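Local coordinates for protein arginyl-trna synthetase (Thermus thermophilus, PDB 1IQ0) that probably attaches arginine to its cognate tRNA in an ATP-dependent reaction, as a monomeric class I aminoacyl-tRNA synthetase, at residues His228-Arg233 with Gly440-Ser445. Residues are numbered along the deposited sequence; the frame is centred on the assembly and turned at random.
Sequences HALNAR and GAIRFS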
ATOM      1  N   HIS A 228      -6.846 -13.071  -5.164  1.00 22.69           N
ATOM      2  CA  HIS A 228      -8.102 -13.005  -4.433  1.00 21.43           C
ATOM      3  C   HIS A 228      -7.930 -13.495  -2.991  1.00 23.15           C
ATOM      4  O   HIS A 228      -8.440 -12.879  -2.058  1.00 23.89           O
ATOM      5  CB  HIS A 228      -9.162 -13.856  -5.137  1.00 28.79           C
ATOM      6  CG  HIS A 228     -10.496 -13.834  -4.460  1.00 33.26           C
ATOM      7  ND1 HIS A 228     -11.323 -12.728  -4.477  1.00 34.87           N
ATOM      8  CD2 HIS A 228     -11.129 -14.765  -3.706  1.00 29.99           C
ATOM      9  CE1 HIS A 228     -12.404 -12.981  -3.762  1.00 34.31           C
ATOM     10  NE2 HIS A 228     -12.311 -14.209  -3.283  1.00 31.19           N
ATOM     11  N   ALA A 229      -7.205 -14.595  -2.810  1.00 23.81           N
ATOM     12  CA  ALA A 229      -6.989 -15.147  -1.474  1.00 25.06           C
ATOM     13  C   ALA A 229      -6.138 -14.212  -0.628  1.00 28.46           C
ATOM     14  O   ALA A 229      -6.149 -14.301   0.596  1.00 26.98           O
ATOM     15  CB  ALA A 229      -6.321 -16.517  -1.564  1.00 16.70           C
ATOM     16  N   LEU A 230      -5.387 -13.324  -1.277  1.00 21.11           N
ATOM     17  CA  LEU A 230      -4.556 -12.377  -0.545  1.00 18.54           C
ATOM     18  C   LEU A 230      -5.360 -11.131  -0.201  1.00 17.63           C
ATOM     19  O   LEU A 230      -4.837 -10.186   0.371  1.00 18.55           O
ATOM     20  CB  LEU A 230      -3.328 -11.994  -1.372  1.00 26.12           C
ATOM     21  CG  LEU A 230      -2.256 -13.079  -1.496  1.00 25.94           C
ATOM     22  CD1 LEU A 230      -1.173 -12.618  -2.464  1.00 22.19           C
ATOM     23  CD2 LEU A 230      -1.660 -13.374  -0.120  1.00 25.54           C
ATOM     24  N   ASN A 231      -6.638 -11.155  -0.559  1.00 21.33           N
ATOM     25  CA  ASN A 231      -7.570 -10.057  -0.310  1.00 21.92           C
ATOM     26  C   ASN A 231      -7.160  -8.748  -0.997  1.00 24.76           C
ATOM     27  O   ASN A 231      -7.309  -7.662  -0.442  1.00 24.94           O
ATOM     28  CB  ASN A 231      -7.754  -9.851   1.202  1.00 19.65           C
ATOM     29  CG  ASN A 231      -8.933  -8.934   1.531  1.00 23.21           C
ATOM     30  OD1 ASN A 231      -9.961  -8.944   0.844  1.00 24.23           O
ATOM     31  ND2 ASN A 231      -8.791  -8.146   2.592  1.00 24.45           N
ATOM     32  N   ALA A 232      -6.642  -8.875  -2.216  1.00 21.20           N
ATOM     33  CA  ALA A 232      -6.228  -7.729  -3.030  1.00 22.76           C
ATOM     34  C   ALA A 232      -7.404  -7.349  -3.933  1.00 22.26           C
ATOM     35  O   ALA A 232      -8.190  -8.214  -4.321  1.00 21.19           O
ATOM     36  CB  ALA A 232      -5.020  -8.106  -3.879  1.00 21.00           C
ATOM     37  N   ARG A 233      -7.529  -6.069  -4.270  1.00 28.26           N
ATOM     38  CA  ARG A 233      -8.632  -5.622  -5.127  1.00 29.89           C
ATOM     39  C   ARG A 233      -8.116  -5.031  -6.443  1.00 27.99           C
ATOM     40  O   ARG A 233      -7.063  -4.406  -6.471  1.00 22.49           O
ATOM     41  CB  ARG A 233      -9.477  -4.563  -4.405  1.00 46.15           C
ATOM     42  CG  ARG A 233      -9.611  -4.765  -2.898  1.00 54.52           C
ATOM     43  CD  ARG A 233     -10.557  -3.746  -2.248  1.00 54.57           C
ATOM     44  NE  ARG A 233     -10.373  -2.379  -2.739  1.00 62.76           N
ATOM     45  CZ  ARG A 233      -9.208  -1.736  -2.786  1.00 66.03           C
ATOM     46  NH1 ARG A 233      -8.100  -2.331  -2.369  1.00 64.27           N
ATOM     47  NH2 ARG A 233      -9.149  -0.495  -3.257  1.00 63.02           N
ATOM     48  N   GLY A 440      -4.105 -12.479   8.032  1.00 25.14           N
ATOM     49  CA  GLY A 440      -3.676 -11.345   8.834  1.00 21.47           C
ATOM     50  C   GLY A 440      -2.187 -11.383   9.113  1.00 21.78           C
ATOM     51  O   GLY A 440      -1.512 -10.349   9.113  1.00 22.06           O
ATOM     52  N   ALA A 441      -1.666 -12.580   9.361  1.00 20.40           N
ATOM     53  CA  ALA A 441      -0.248 -12.743   9.634  1.00 22.20           C
ATOM     54  C   ALA A 441       0.555 -12.337   8.399  1.00 24.78           C
ATOM     55  O   ALA A 441       1.534 -11.597   8.491  1.00 27.73           O
ATOM     56  CB  ALA A 441       0.044 -14.188   9.991  1.00 16.74           C
ATOM     57  N   ILE A 442       0.120 -12.823   7.245  1.00 21.79           N
ATOM     58  CA  ILE A 442       0.785 -12.535   5.980  1.00 22.78           C
ATOM     59  C   ILE A 442       0.673 -11.067   5.548  1.00 21.96           C
ATOM     60  O   ILE A 442       1.693 -10.411   5.300  1.00 23.82           O
ATOM     61  CB  ILE A 442       0.233 -13.473   4.871  1.00 24.50           C
ATOM     62  CG1 ILE A 442       0.627 -14.915   5.207  1.00 23.94           C
ATOM     63  CG2 ILE A 442       0.778 -13.057   3.496  1.00 23.41           C
ATOM     64  CD1 ILE A 442      -0.005 -15.960   4.316  1.00 19.63           C
ATOM     65  N   ARG A 443      -0.547 -10.543   5.472  1.00 21.75           N
ATOM     66  CA  ARG A 443      -0.736  -9.146   5.070  1.00 19.40           C
ATOM     67  C   ARG A 443      -0.041  -8.163   6.001  1.00 21.66           C
ATOM     68  O   ARG A 443       0.517  -7.157   5.546  1.00 19.01           O
ATOM     69  CB  ARG A 443      -2.225  -8.795   4.985  1.00 23.49           C
ATOM     70  CG  ARG A 443      -2.948  -9.457   3.831  1.00 26.49           C
ATOM     71  CD  ARG A 443      -2.320  -9.106   2.487  1.00 30.72           C
ATOM     72  NE  ARG A 443      -2.959  -7.978   1.808  1.00 36.04           N
ATOM     73  CZ  ARG A 443      -2.750  -6.701   2.094  1.00 31.92           C
ATOM     74  NH1 ARG A 443      -1.903  -6.351   3.070  1.00 28.18           N
ATOM     75  NH2 ARG A 443      -3.376  -5.769   1.392  1.00 36.89           N
ATOM     76  N   PHE A 444      -0.052  -8.442   7.301  1.00 20.21           N
ATOM     77  CA  PHE A 444       0.598  -7.532   8.246  1.00 20.25           C
ATOM     78  C   PHE A 444       2.114  -7.602   8.137  1.00 16.47           C
ATOM     79  O   PHE A 444       2.796  -6.582   8.175  1.00 21.89           O
ATOM     80  CB  PHE A 444       0.189  -7.834   9.695  1.00 22.80           C
ATOM     81  CG  PHE A 444       0.527  -6.719  10.646  1.00 22.68           C
ATOM     82  CD1 PHE A 444      -0.313  -5.621  10.773  1.00 21.91           C
ATOM     83  CD2 PHE A 444       1.722  -6.732  11.360  1.00 21.53           C
ATOM     84  CE1 PHE A 444       0.031  -4.544  11.594  1.00 20.94           C
ATOM     85  CE2 PHE A 444       2.077  -5.664  12.179  1.00 18.90           C
ATOM     86  CZ  PHE A 444       1.230  -4.568  12.295  1.00 22.23           C
ATOM     87  N   SER A 445       2.649  -8.812   8.019  1.00 19.84           N
ATOM     88  CA  SER A 445       4.095  -8.985   7.889  1.00 21.99           C
ATOM     89  C   SER A 445       4.634  -8.252   6.649  1.00 22.94           C
ATOM     90  O   SER A 445       5.646  -7.557   6.706  1.00 25.40           O
ATOM     91  CB  SER A 445       4.431 -10.473   7.782  1.00 21.48           C
ATOM     92  OG  SER A 445       5.799 -10.662   7.453  1.00 20.14           O
TER
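L230 and R443 bring the end of helix 213-229 up to the flank of helix 430-448, their CA atoms 7.5 Å apart. The first backbone is just leaving its helix here: N231 takes a positive phi (61°), and its N bonds back to H228 O at 2.9 Å, part of a Schellman motif. The second stays helical throughout, with F444 N bonded to G440 O and S445 N to A441 O.

The polar link is made by the arginine. R443 reaches across with its chain folded at chi2 and chi3 (-58° and -95°), which carries the guanidinium to the carbonyl of L230 with NE leading. NE lies 3.2 Å from L230 O, and the oxygen sits at the edge of the guanidinium, in its plane. The N-H is poorly aimed, so this hydrogen bond is weak. R443 CD, the next atom back, lies 3.5 Å from L230 O. Farther along the same NE-NH2 edge, NH2 forms a salt bridge to D130 OD2 of helix 120-138. D130 OD1 takes R233 NH1, so one carboxylate serves both arginines and probably offsets their like charges; R233 NH1 and R443 NH2 stay 6.9 Å apart. With NE and NH2 both engaged, rotation of the guanidinium is restricted.

Next to this lies a looser apolar touch, L230 CD2 to I442 CG2 at 4.4 Å. L409 of helix 405-423 packs on both side chains, while helix 120-138 supplies I126 to L230 and L123 to I442.

This is a small buried contact between a Schellman-terminated helix end and the side of another helix, joining two sequence-distant parts of the class I catalytic region, with helix 120-138, whose first turn holds the end of the predicted 'HIGH' motif, packed against both.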